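Local coordinates for protein peptidyl tryptophan dihydroxylase (Pseudomonas putida, PDB 7CTQ) that uses bound FAD as a monooxygenase to dihydroxylate a peptidyl tryptophan, a step essential for biogenesis of the tryptophylquinone cofactor of quinohemoprotein amine dehydrogenase, at residues V31-W37 / V107-R113; D136-A141 / Q255-V260. One frame throughout, in Å; residues are numbered along the deposited sequence.

Contact 1 (V31-W37 / V107-R113). With FAD (flavin-adenine dinucleotide), chain C.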
ATOM      1  N   VAL A  31      16.428  -5.163 -15.816  1.00 48.71           N
ATOM      2  CA  VAL A  31      15.113  -5.533 -15.300  1.00 48.53           C
ATOM      3  C   VAL A  31      14.134  -5.688 -16.453  1.00 51.62           C
ATOM      4  O   VAL A  31      14.092  -4.848 -17.356  1.00 55.03           O
ATOM      5  CB  VAL A  31      14.577  -4.479 -14.307  1.00 49.37           C
ATOM      6  CG1 VAL A  31      13.212  -4.889 -13.772  1.00 46.94           C
ATOM      7  CG2 VAL A  31      15.573  -4.234 -13.174  1.00 44.47           C
ATOM      8  N   THR A  32      13.323  -6.745 -16.399  1.00 54.34           N
ATOM      9  CA  THR A  32      12.224  -6.969 -17.332  1.00 50.17           C
ATOM     10  C   THR A  32      10.918  -7.061 -16.554  1.00 47.28           C
ATOM     11  O   THR A  32      10.848  -7.755 -15.535  1.00 50.76           O
ATOM     12  CB  THR A  32      12.441  -8.254 -18.147  1.00 56.07           C
ATOM     13  OG1 THR A  32      13.612  -8.120 -18.963  1.00 60.73           O
ATOM     14  CG2 THR A  32      11.232  -8.550 -19.030  1.00 49.56           C
ATOM     15  N   VAL A  33       9.886  -6.376 -17.033  1.00 48.31           N
ATOM     16  CA  VAL A  33       8.566  -6.408 -16.414  1.00 51.32           C
ATOM     17  C   VAL A  33       7.594  -7.071 -17.377  1.00 58.90           C
ATOM     18  O   VAL A  33       7.595  -6.775 -18.576  1.00 63.23           O
ATOM     19  CB  VAL A  33       8.082  -4.993 -16.033  1.00 55.37           C
ATOM     20  CG1 VAL A  33       6.636  -5.020 -15.570  1.00 53.96           C
ATOM     21  CG2 VAL A  33       8.970  -4.401 -14.948  1.00 51.72           C
ATOM     22  N   VAL A  34       6.772  -7.977 -16.851  1.00 65.01           N
ATOM     23  CA  VAL A  34       5.689  -8.614 -17.592  1.00 57.59           C
ATOM     24  C   VAL A  34       4.378  -8.186 -16.956  1.00 61.93           C
ATOM     25  O   VAL A  34       4.247  -8.225 -15.727  1.00 59.37           O
ATOM     26  CB  VAL A  34       5.809 -10.147 -17.580  1.00 52.88           C
ATOM     27  CG1 VAL A  34       4.730 -10.773 -18.454  1.00 57.79           C
ATOM     28  CG2 VAL A  34       7.192 -10.574 -18.021  1.00 60.64           C
ATOM     29  N   SER A  35       3.409  -7.796 -17.781  1.00 54.58           N
ATOM     30  CA  SER A  35       2.120  -7.379 -17.242  1.00 62.50           C
ATOM     31  C   SER A  35       1.098  -7.316 -18.364  1.00 69.09           C
ATOM     32  O   SER A  35       1.448  -7.240 -19.546  1.00 70.87           O
ATOM     33  CB  SER A  35       2.210  -6.025 -16.536  1.00 62.99           C
ATOM     34  OG  SER A  35       0.924  -5.477 -16.302  1.00 65.78           O
ATOM     35  N   GLU A  36      -0.171  -7.332 -17.970  1.00 73.98           N
ATOM     36  CA  GLU A  36      -1.282  -7.301 -18.907  1.00 82.19           C
ATOM     37  C   GLU A  36      -1.688  -5.858 -19.190  1.00 96.98           C
ATOM     38  O   GLU A  36      -1.646  -4.998 -18.304  1.00 98.74           O
ATOM     39  CB  GLU A  36      -2.468  -8.097 -18.360  1.00 80.41           C
ATOM     40  CG  GLU A  36      -3.746  -7.966 -19.173  1.00 97.20           C
ATOM     41  CD  GLU A  36      -4.592  -9.220 -19.133  1.00106.28           C
ATOM     42  OE1 GLU A  36      -4.021 -10.310 -18.925  1.00101.13           O
ATOM     43  OE2 GLU A  36      -5.824  -9.119 -19.312  1.00108.60           O
ATOM     44  N   TRP A  37      -2.098  -5.612 -20.440  1.00102.95           N
ATOM     45  CA  TRP A  37      -2.289  -4.252 -20.943  1.00110.13           C
ATOM     46  C   TRP A  37      -3.250  -3.448 -20.072  1.00113.77           C
ATOM     47  O   TRP A  37      -2.909  -2.355 -19.599  1.00111.37           O
ATOM     48  CB  TRP A  37      -2.796  -4.311 -22.387  1.00115.44           C
ATOM     49  CG  TRP A  37      -2.731  -3.014 -23.150  1.00129.25           C
ATOM     50  CD1 TRP A  37      -2.609  -1.754 -22.633  1.00126.21           C
ATOM     51  CD2 TRP A  37      -2.777  -2.859 -24.576  1.00137.31           C
ATOM     52  NE1 TRP A  37      -2.590  -0.826 -23.647  1.00132.45           N
ATOM     53  CE2 TRP A  37      -2.685  -1.478 -24.849  1.00137.58           C
ATOM     54  CE3 TRP A  37      -2.885  -3.755 -25.647  1.00128.24           C
ATOM     55  CZ2 TRP A  37      -2.700  -0.972 -26.149  1.00133.69           C
ATOM     56  CZ3 TRP A  37      -2.900  -3.249 -26.937  1.00127.24           C
ATOM     57  CH2 TRP A  37      -2.807  -1.871 -27.177  1.00128.33           C
ATOM     58  N   VAL A 107      13.689  -0.312 -18.871  1.00 57.67           N
ATOM     59  CA  VAL A 107      13.055  -1.553 -18.440  1.00 63.14           C
ATOM     60  C   VAL A 107      12.317  -2.152 -19.628  1.00 66.30           C
ATOM     61  O   VAL A 107      11.519  -1.466 -20.279  1.00 63.73           O
ATOM     62  CB  VAL A 107      12.092  -1.320 -17.262  1.00 57.13           C
ATOM     63  CG1 VAL A 107      11.362  -2.615 -16.908  1.00 50.54           C
ATOM     64  CG2 VAL A 107      12.837  -0.748 -16.049  1.00 55.54           C
ATOM     65  N   SER A 108      12.577  -3.431 -19.902  1.00 64.34           N
ATOM     66  CA  SER A 108      11.798  -4.172 -20.887  1.00 66.71           C
ATOM     67  C   SER A 108      10.386  -4.389 -20.360  1.00 61.07           C
ATOM     68  O   SER A 108      10.203  -4.796 -19.210  1.00 68.87           O
ATOM     69  CB  SER A 108      12.452  -5.521 -21.190  1.00 66.16           C
ATOM     70  OG  SER A 108      13.868  -5.434 -21.176  1.00 59.47           O
ATOM     71  N   VAL A 109       9.388  -4.118 -21.194  1.00 61.40           N
ATOM     72  CA  VAL A 109       7.978  -4.284 -20.822  1.00 62.35           C
ATOM     73  C   VAL A 109       7.376  -5.291 -21.792  1.00 67.29           C
ATOM     74  O   VAL A 109       6.912  -4.935 -22.879  1.00 81.22           O
ATOM     75  CB  VAL A 109       7.202  -2.967 -20.836  1.00 57.56           C
ATOM     76  CG1 VAL A 109       5.819  -3.155 -20.220  1.00 60.33           C
ATOM     77  CG2 VAL A 109       7.973  -1.904 -20.089  1.00 67.35           C
ATOM     78  N   VAL A 110       7.370  -6.560 -21.391  1.00 69.92           N
ATOM     79  CA  VAL A 110       6.796  -7.645 -22.179  1.00 66.64           C
ATOM     80  C   VAL A 110       5.316  -7.728 -21.820  1.00 67.74           C
ATOM     81  O   VAL A 110       4.957  -8.204 -20.744  1.00 68.25           O
ATOM     82  CB  VAL A 110       7.509  -8.974 -21.915  1.00 66.08           C
ATOM     83  CG1 VAL A 110       6.778 -10.124 -22.592  1.00 70.41           C
ATOM     84  CG2 VAL A 110       8.972  -8.897 -22.346  1.00 62.27           C
ATOM     85  N   GLU A 111       4.452  -7.254 -22.717  1.00 71.95           N
ATOM     86  CA  GLU A 111       3.021  -7.392 -22.486  1.00 74.33           C
ATOM     87  C   GLU A 111       2.646  -8.869 -22.514  1.00 78.63           C
ATOM     88  O   GLU A 111       3.285  -9.683 -23.186  1.00 76.86           O
ATOM     89  CB  GLU A 111       2.216  -6.594 -23.521  1.00 76.38           C
ATOM     90  CG  GLU A 111       0.800  -6.205 -23.059  1.00 86.63           C
ATOM     91  CD  GLU A 111      -0.231  -7.320 -23.191  1.00 97.54           C
ATOM     92  OE1 GLU A 111      -1.385  -7.105 -22.758  1.00100.15           O
ATOM     93  OE2 GLU A 111       0.086  -8.385 -23.763  1.00101.34           O
ATOM     94  N   GLY A 112       1.630  -9.220 -21.738  1.00 76.12           N
ATOM     95  CA  GLY A 112       1.102 -10.574 -21.719  1.00 78.88           C
ATOM     96  C   GLY A 112       0.617 -11.011 -20.351  1.00 76.16           C
ATOM     97  O   GLY A 112       1.146 -10.610 -19.314  1.00 73.44           O
ATOM     98  N   ARG A 113      -0.417 -11.851 -20.344  1.00 73.85           N
ATOM     99  CA  ARG A 113      -0.893 -12.448 -19.105  1.00 77.99           C
ATOM    100  C   ARG A 113      -0.017 -13.639 -18.739  1.00 78.65           C
ATOM    101  O   ARG A 113       0.301 -14.473 -19.594  1.00 72.11           O
ATOM    102  CB  ARG A 113      -2.351 -12.889 -19.229  1.00 69.67           C
ATOM    103  CG  ARG A 113      -2.800 -13.762 -18.072  1.00 80.60           C
ATOM    104  CD  ARG A 113      -4.261 -13.548 -17.727  1.00 86.72           C
ATOM    105  NE  ARG A 113      -5.135 -14.298 -18.621  1.00 98.60           N
ATOM    106  CZ  ARG A 113      -6.462 -14.276 -18.564  1.00102.42           C
ATOM    107  NH1 ARG A 113      -7.172 -14.992 -19.428  1.00 96.29           N
ATOM    108  NH2 ARG A 113      -7.080 -13.541 -17.646  1.00100.19           N
TER
HETATM  109  PA  FAD C 501      -2.005  -3.203  -9.143  1.00 44.94           P
HETATM  110  O1A FAD C 501      -2.114  -1.732  -9.248  1.00 40.84           O
HETATM  111  O2A FAD C 501      -3.353  -3.902  -9.039  1.00 47.92           O
HETATM  112  O5B FAD C 501      -1.100  -3.725 -10.304  1.00 46.60           O
HETATM  113  C5B FAD C 501      -1.122  -5.106 -10.713  1.00 44.08           C
HETATM  114  C4B FAD C 501      -0.813  -5.122 -12.187  1.00 59.27           C
HETATM  115  O4B FAD C 501      -0.592  -6.487 -12.609  1.00 61.30           O
HETATM  116  C3B FAD C 501      -1.904  -4.556 -13.103  1.00 65.72           C
HETATM  117  O3B FAD C 501      -1.315  -3.818 -14.171  1.00 68.73           O
HETATM  118  C2B FAD C 501      -2.639  -5.814 -13.582  1.00 66.47           C
HETATM  119  O2B FAD C 501      -3.223  -5.669 -14.875  1.00 74.80           O
HETATM  120  C1B FAD C 501      -1.479  -6.807 -13.659  1.00 69.39           C
HETATM  121  N9A FAD C 501      -1.815  -8.221 -13.580  1.00 64.79           N
HETATM  122  C8A FAD C 501      -2.759  -8.841 -12.811  1.00 68.96           C
HETATM  123  N7A FAD C 501      -2.813 -10.143 -12.955  1.00 69.28           N
HETATM  124  C5A FAD C 501      -1.853 -10.391 -13.919  1.00 65.78           C
HETATM  125  C6A FAD C 501      -1.418 -11.576 -14.548  1.00 62.70           C
HETATM  126  N6A FAD C 501      -1.917 -12.783 -14.284  1.00 66.60           N
HETATM  127  N1A FAD C 501      -0.426 -11.483 -15.471  1.00 58.01           N
HETATM  128  C2A FAD C 501       0.082 -10.277 -15.743  1.00 60.19           C
HETATM  129  N3A FAD C 501      -0.255  -9.096 -15.212  1.00 64.30           N
HETATM  130  C4A FAD C 501      -1.227  -9.219 -14.304  1.00 69.36           C
HETATM  131  N1  FAD C 501      -5.920   3.399  -4.011  1.00 49.19           N
HETATM  132  C2  FAD C 501      -5.896   4.765  -4.042  1.00 44.70           C
HETATM  133  O2  FAD C 501      -4.840   5.397  -3.989  1.00 45.91           O
HETATM  134  N3  FAD C 501      -7.078   5.469  -4.147  1.00 48.47           N
HETATM  135  C4  FAD C 501      -8.343   4.924  -4.231  1.00 55.73           C
HETATM  136  O4  FAD C 501      -9.326   5.655  -4.335  1.00 52.80           O
HETATM  137  C4X FAD C 501      -8.362   3.474  -4.195  1.00 49.98           C
HETATM  138  N5  FAD C 501      -9.521   2.875  -4.262  1.00 50.47           N
HETATM  139  C5X FAD C 501      -9.541   1.490  -4.226  1.00 49.53           C
HETATM  140  C6  FAD C 501     -10.771   0.832  -4.288  1.00 48.79           C
HETATM  141  C7  FAD C 501     -10.845  -0.556  -4.239  1.00 52.47           C
HETATM  142  C7M FAD C 501     -12.188  -1.232  -4.313  1.00 43.83           C
HETATM  143  C8  FAD C 501      -9.665  -1.308  -4.122  1.00 50.23           C
HETATM  144  C8M FAD C 501      -9.709  -2.813  -4.076  1.00 44.60           C
HETATM  145  C9  FAD C 501      -8.437  -0.657  -4.065  1.00 46.80           C
HETATM  146  C9A FAD C 501      -8.367   0.730  -4.109  1.00 51.06           C
HETATM  147  N10 FAD C 501      -7.137   1.416  -4.058  1.00 48.02           N
HETATM  148  C10 FAD C 501      -7.098   2.796  -4.081  1.00 47.96           C
HETATM  149  C1' FAD C 501      -5.885   0.675  -3.890  1.00 42.11           C
HETATM  150  C2' FAD C 501      -5.039   0.581  -5.149  1.00 47.80           C
HETATM  151  O2' FAD C 501      -5.807   0.121  -6.261  1.00 44.68           O
HETATM  152  C3' FAD C 501      -3.891  -0.389  -4.877  1.00 44.22           C
HETATM  153  O3' FAD C 501      -3.320  -0.040  -3.622  1.00 43.02           O
HETATM  154  C4' FAD C 501      -2.776  -0.408  -5.917  1.00 47.88           C
HETATM  155  O4' FAD C 501      -3.303  -0.361  -7.246  1.00 50.93           O
HETATM  156  C5' FAD C 501      -1.901  -1.627  -5.744  1.00 38.49           C
HETATM  157  O5' FAD C 501      -0.762  -1.498  -6.606  1.00 36.90           O
HETATM  158  P   FAD C 501      -0.029  -2.757  -7.161  1.00 41.06           P
HETATM  159  O1P FAD C 501       0.473  -3.552  -5.947  1.00 39.11           O
HETATM  160  O2P FAD C 501       0.989  -2.370  -8.176  1.00 41.78           O
HETATM  161  O3P FAD C 501      -1.200  -3.593  -7.832  1.00 42.53           O
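Glu111 reaches from the end of the part of strand 108-119 paired with strand 31-35 to the turn beyond. Its CB lies 4.1 Å from Ser35 O and its CG closes to 3.7 Å of the same oxygen; CG stands anti to the backbone N (chi1 -156°), and a bend at chi2 carries the carboxylate to Trp37. There CD lies 3.7 Å from Trp37 N, whose bond OE1 accepts at 2.8 Å, on its anti side and 26° out of the carboxylate plane; OE1 also lies 3.2 Å from Trp37 CB. The ladder is parallel, its straightest rung running from Val33 N to Ser108 O (2.7 Å, 177° at the hydrogen). Gly112 N closes the far end on Ser35 O; at these backbone angles a CB on Gly112 would collide with Glu111 O, which calls for glycine. On the face of Val33, its CG2 meets Val107 CG1 at 3.6 Å, against helices 15-27 and 91-104.

Past the ladder, FAD N3A lies 3.3 Å from Glu36 N, and Gly112 and Arg113 border the adenine. Glu36 and Arg113 run side by side, but each charge has its stronger mate elsewhere, Arg39 and Asp128. The C-terminal ends of these paired parts thus contribute to the adenosine end of the FAD site, consistent with a Rossmann-type fold, and the Glu111 carboxylate probably limits movement just after Glu36, although Trp37 is poorly ordered.

Contact 2 (D136-A141 / Q255-V260)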
ATOM      1  N   ASP A 136      16.067 -15.614 -12.867  1.00 55.02           N
ATOM      2  CA  ASP A 136      16.858 -15.963 -11.694  1.00 53.02           C
ATOM      3  C   ASP A 136      16.256 -15.379 -10.425  1.00 53.36           C
ATOM      4  O   ASP A 136      16.435 -15.950  -9.341  1.00 43.24           O
ATOM      5  CB  ASP A 136      18.295 -15.472 -11.853  1.00 56.60           C
ATOM      6  CG  ASP A 136      19.058 -16.242 -12.915  1.00 70.02           C
ATOM      7  OD1 ASP A 136      19.207 -17.479 -12.773  1.00 66.91           O
ATOM      8  OD2 ASP A 136      19.493 -15.605 -13.898  1.00 65.83           O
ATOM      9  N   PHE A 137      15.555 -14.246 -10.550  1.00 48.85           N
ATOM     10  CA  PHE A 137      14.857 -13.602  -9.441  1.00 54.41           C
ATOM     11  C   PHE A 137      13.510 -13.074  -9.912  1.00 45.24           C
ATOM     12  O   PHE A 137      13.426 -12.382 -10.934  1.00 46.95           O
ATOM     13  CB  PHE A 137      15.668 -12.448  -8.835  1.00 47.58           C
ATOM     14  CG  PHE A 137      15.175 -12.033  -7.471  1.00 42.82           C
ATOM     15  CD1 PHE A 137      14.042 -11.239  -7.337  1.00 42.50           C
ATOM     16  CD2 PHE A 137      15.822 -12.479  -6.327  1.00 43.96           C
ATOM     17  CE1 PHE A 137      13.576 -10.875  -6.071  1.00 41.42           C
ATOM     18  CE2 PHE A 137      15.364 -12.120  -5.059  1.00 44.48           C
ATOM     19  CZ  PHE A 137      14.242 -11.326  -4.934  1.00 33.07           C
ATOM     20  N   LEU A 138      12.469 -13.365  -9.140  1.00 43.77           N
ATOM     21  CA  LEU A 138      11.103 -12.993  -9.473  1.00 41.07           C
ATOM     22  C   LEU A 138      10.561 -11.969  -8.477  1.00 47.34           C
ATOM     23  O   LEU A 138      10.571 -12.209  -7.267  1.00 46.91           O
ATOM     24  CB  LEU A 138      10.214 -14.238  -9.484  1.00 43.07           C
ATOM     25  CG  LEU A 138       8.778 -14.023  -9.956  1.00 44.78           C
ATOM     26  CD1 LEU A 138       8.790 -13.942 -11.458  1.00 56.69           C
ATOM     27  CD2 LEU A 138       7.875 -15.154  -9.480  1.00 51.93           C
ATOM     28  N   VAL A 139      10.065 -10.839  -8.983  1.00 43.93           N
ATOM     29  CA  VAL A 139       9.284  -9.900  -8.181  1.00 45.13           C
ATOM     30  C   VAL A 139       7.808 -10.134  -8.485  1.00 35.12           C
ATOM     31  O   VAL A 139       7.361  -9.929  -9.617  1.00 42.41           O
ATOM     32  CB  VAL A 139       9.673  -8.441  -8.465  1.00 32.39           C
ATOM     33  CG1 VAL A 139       8.861  -7.493  -7.590  1.00 40.35           C
ATOM     34  CG2 VAL A 139      11.170  -8.222  -8.293  1.00 36.82           C
ATOM     35  N   GLU A 140       7.048 -10.546  -7.471  1.00 36.90           N
ATOM     36  CA  GLU A 140       5.606 -10.745  -7.601  1.00 35.01           C
ATOM     37  C   GLU A 140       4.903  -9.440  -7.256  1.00 42.07           C
ATOM     38  O   GLU A 140       4.908  -9.001  -6.099  1.00 41.95           O
ATOM     39  CB  GLU A 140       5.127 -11.873  -6.695  1.00 40.24           C
ATOM     40  CG  GLU A 140       3.625 -11.945  -6.603  1.00 37.89           C
ATOM     41  CD  GLU A 140       3.020 -12.261  -7.941  1.00 49.49           C
ATOM     42  OE1 GLU A 140       3.163 -13.421  -8.374  1.00 48.02           O
ATOM     43  OE2 GLU A 140       2.419 -11.358  -8.558  1.00 54.65           O
ATOM     44  N   ALA A 141       4.297  -8.822  -8.261  1.00 41.52           N
ATOM     45  CA  ALA A 141       3.711  -7.503  -8.114  1.00 38.33           C
ATOM     46  C   ALA A 141       2.387  -7.429  -8.851  1.00 39.22           C
ATOM     47  O   ALA A 141       2.019  -6.383  -9.394  1.00 45.97           O
ATOM     48  CB  ALA A 141       4.665  -6.422  -8.617  1.00 37.58           C
ATOM     49  N   GLN A 255      14.181 -17.003  -1.125  1.00 45.73           N
ATOM     50  CA  GLN A 255      15.587 -16.923  -1.511  1.00 47.41           C
ATOM     51  C   GLN A 255      15.767 -16.191  -2.834  1.00 36.03           C
ATOM     52  O   GLN A 255      16.796 -15.541  -3.053  1.00 42.53           O
ATOM     53  CB  GLN A 255      16.181 -18.327  -1.609  1.00 50.47           C
ATOM     54  CG  GLN A 255      16.144 -19.091  -0.309  1.00 55.81           C
ATOM     55  CD  GLN A 255      16.893 -18.371   0.793  1.00 65.25           C
ATOM     56  OE1 GLN A 255      16.296 -17.907   1.768  1.00 65.34           O
ATOM     57  NE2 GLN A 255      18.216 -18.270   0.642  1.00 67.96           N
ATOM     58  N   ASP A 256      14.780 -16.271  -3.713  1.00 37.95           N
ATOM     59  CA  ASP A 256      14.903 -15.706  -5.049  1.00 46.26           C
ATOM     60  C   ASP A 256      13.594 -15.087  -5.500  1.00 38.79           C
ATOM     61  O   ASP A 256      13.295 -15.064  -6.697  1.00 45.98           O
ATOM     62  CB  ASP A 256      15.362 -16.760  -6.071  1.00 44.91           C
ATOM     63  CG  ASP A 256      14.461 -17.997  -6.101  1.00 55.18           C
ATOM     64  OD1 ASP A 256      13.312 -17.942  -5.610  1.00 59.88           O
ATOM     65  OD2 ASP A 256      14.903 -19.036  -6.640  1.00 63.73           O
ATOM     66  N   TRP A 257      12.793 -14.590  -4.561  1.00 36.02           N
ATOM     67  CA  TRP A 257      11.557 -13.928  -4.946  1.00 34.18           C
ATOM     68  C   TRP A 257      11.130 -12.970  -3.846  1.00 39.54           C
ATOM     69  O   TRP A 257      11.586 -13.053  -2.702  1.00 33.99           O
ATOM     70  CB  TRP A 257      10.437 -14.930  -5.259  1.00 32.84           C
ATOM     71  CG  TRP A 257       9.985 -15.771  -4.100  1.00 47.56           C
ATOM     72  CD1 TRP A 257      10.491 -16.983  -3.722  1.00 42.31           C
ATOM     73  CD2 TRP A 257       8.922 -15.476  -3.180  1.00 42.50           C
ATOM     74  NE1 TRP A 257       9.811 -17.455  -2.622  1.00 56.44           N
ATOM     75  CE2 TRP A 257       8.848 -16.547  -2.268  1.00 49.32           C
ATOM     76  CE3 TRP A 257       8.036 -14.408  -3.035  1.00 40.24           C
ATOM     77  CZ2 TRP A 257       7.924 -16.579  -1.228  1.00 43.60           C
ATOM     78  CZ3 TRP A 257       7.116 -14.441  -1.996  1.00 47.40           C
ATOM     79  CH2 TRP A 257       7.070 -15.520  -1.106  1.00 45.49           C
ATOM     80  N   ILE A 258      10.237 -12.067  -4.212  1.00 34.15           N
ATOM     81  CA  ILE A 258       9.710 -11.098  -3.263  1.00 38.17           C
ATOM     82  C   ILE A 258       8.333 -10.685  -3.750  1.00 34.40           C
ATOM     83  O   ILE A 258       8.087 -10.602  -4.956  1.00 42.56           O
ATOM     84  CB  ILE A 258      10.673  -9.896  -3.101  1.00 37.31           C
ATOM     85  CG1 ILE A 258      10.340  -9.099  -1.839  1.00 37.57           C
ATOM     86  CG2 ILE A 258      10.673  -8.963  -4.341  1.00 27.78           C
ATOM     87  CD1 ILE A 258      11.313  -7.974  -1.602  1.00 33.72           C
ATOM     88  N   ARG A 259       7.421 -10.477  -2.809  1.00 33.22           N
ATOM     89  CA  ARG A 259       6.145  -9.844  -3.090  1.00 33.75           C
ATOM     90  C   ARG A 259       6.186  -8.375  -2.681  1.00 37.85           C
ATOM     91  O   ARG A 259       6.717  -8.025  -1.620  1.00 34.03           O
ATOM     92  CB  ARG A 259       5.003 -10.560  -2.360  1.00 40.31           C
ATOM     93  CG  ARG A 259       4.477 -11.780  -3.105  1.00 40.90           C
ATOM     94  CD  ARG A 259       3.721 -12.724  -2.201  1.00 49.77           C
ATOM     95  NE  ARG A 259       2.284 -12.484  -2.249  1.00 57.29           N
ATOM     96  CZ  ARG A 259       1.414 -13.286  -2.851  1.00 41.50           C
ATOM     97  NH1 ARG A 259       1.829 -14.382  -3.464  1.00 51.97           N
ATOM     98  NH2 ARG A 259       0.124 -12.991  -2.833  1.00 49.28           N
ATOM     99  N   VAL A 260       5.599  -7.520  -3.521  1.00 35.88           N
ATOM    100  CA  VAL A 260       5.499  -6.093  -3.252  1.00 33.01           C
ATOM    101  C   VAL A 260       4.078  -5.638  -3.523  1.00 35.11           C
ATOM    102  O   VAL A 260       3.304  -6.302  -4.216  1.00 37.49           O
ATOM    103  CB  VAL A 260       6.494  -5.249  -4.078  1.00 30.80           C
ATOM    104  CG1 VAL A 260       7.919  -5.583  -3.683  1.00 30.97           C
ATOM    105  CG2 VAL A 260       6.275  -5.459  -5.583  1.00 36.72           C
TER
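Phe137 lays one ring face over the backbone of the neighbouring strand: Asp256 C and Trp257 N sit 3.4 and 3.5 Å above the ring plane, both offset toward its rim. The ring arrives there because CG is anti to the backbone N (chi1 -163°), which swings it across the joint. At its edge, in plane, Ile258 CG2 touches CE1 of Phe137 at 3.9 Å. The same methyl lies 4.0 Å from Val139 CG1, and Val260 CG2 packs on Ala141 CB at 3.6 Å, making a continuous apolar seam. On the other face of the sheet the aliphatic part of Glu140 runs alongside that of Arg259, their CG atoms 3.6 Å apart; Glu140 CG lies over one face of the guanidinium.

Four backbone bonds set this parallel register, the shortest from Glu140 N to Ile258 O at 2.7 Å.

In the next shell, helix 285-294 packs on Phe137 and Val139 through Ile289, while strand 8-11 pairs with the far side of segment 136-141. The polar ends are held separately: Glu140 by Arg142, Asp256 by Arg119, and Arg259 NE by Ala263 O. Exchanging Phe137 for an alanine would probably open a gap between Ile258 and helix 285-294 and uncover the peptide of Asp256 and Trp257. The chemistry is therefore divided between an apolar face under helix 285-294 and a mixed one, with Leu138 and Trp257 beside the Glu140-Arg259 pair, and the joint adds strand 257-259 as the outermost parallel strand of the sheet that binds FAD.

Overall arrangement
Contacts 1 and 2 belong to one mixed sheet, where strand 8-11 stands between them, hydrogen-bonded to strand 31-35 on one flank and to strand 137-140 on the other. Their centres are 15 Å apart and their nearest atoms about 7 Å, so they do not touch. The parallel order 108-119, 31-35, 8-11, 137-140, 257-259 is consistent with a Rossmann-type FAD-binding domain whose GxGxxG-like sequence (Gly12, Gly14, Gly17) runs from the end of strand 8-11 into helix 15-27. Both contacts reach the cofactor: Ser35, Glu36, Gly112 and Arg113 lie at its adenosine part, while the side chain of Ala141 stands about 5 Å from FAD.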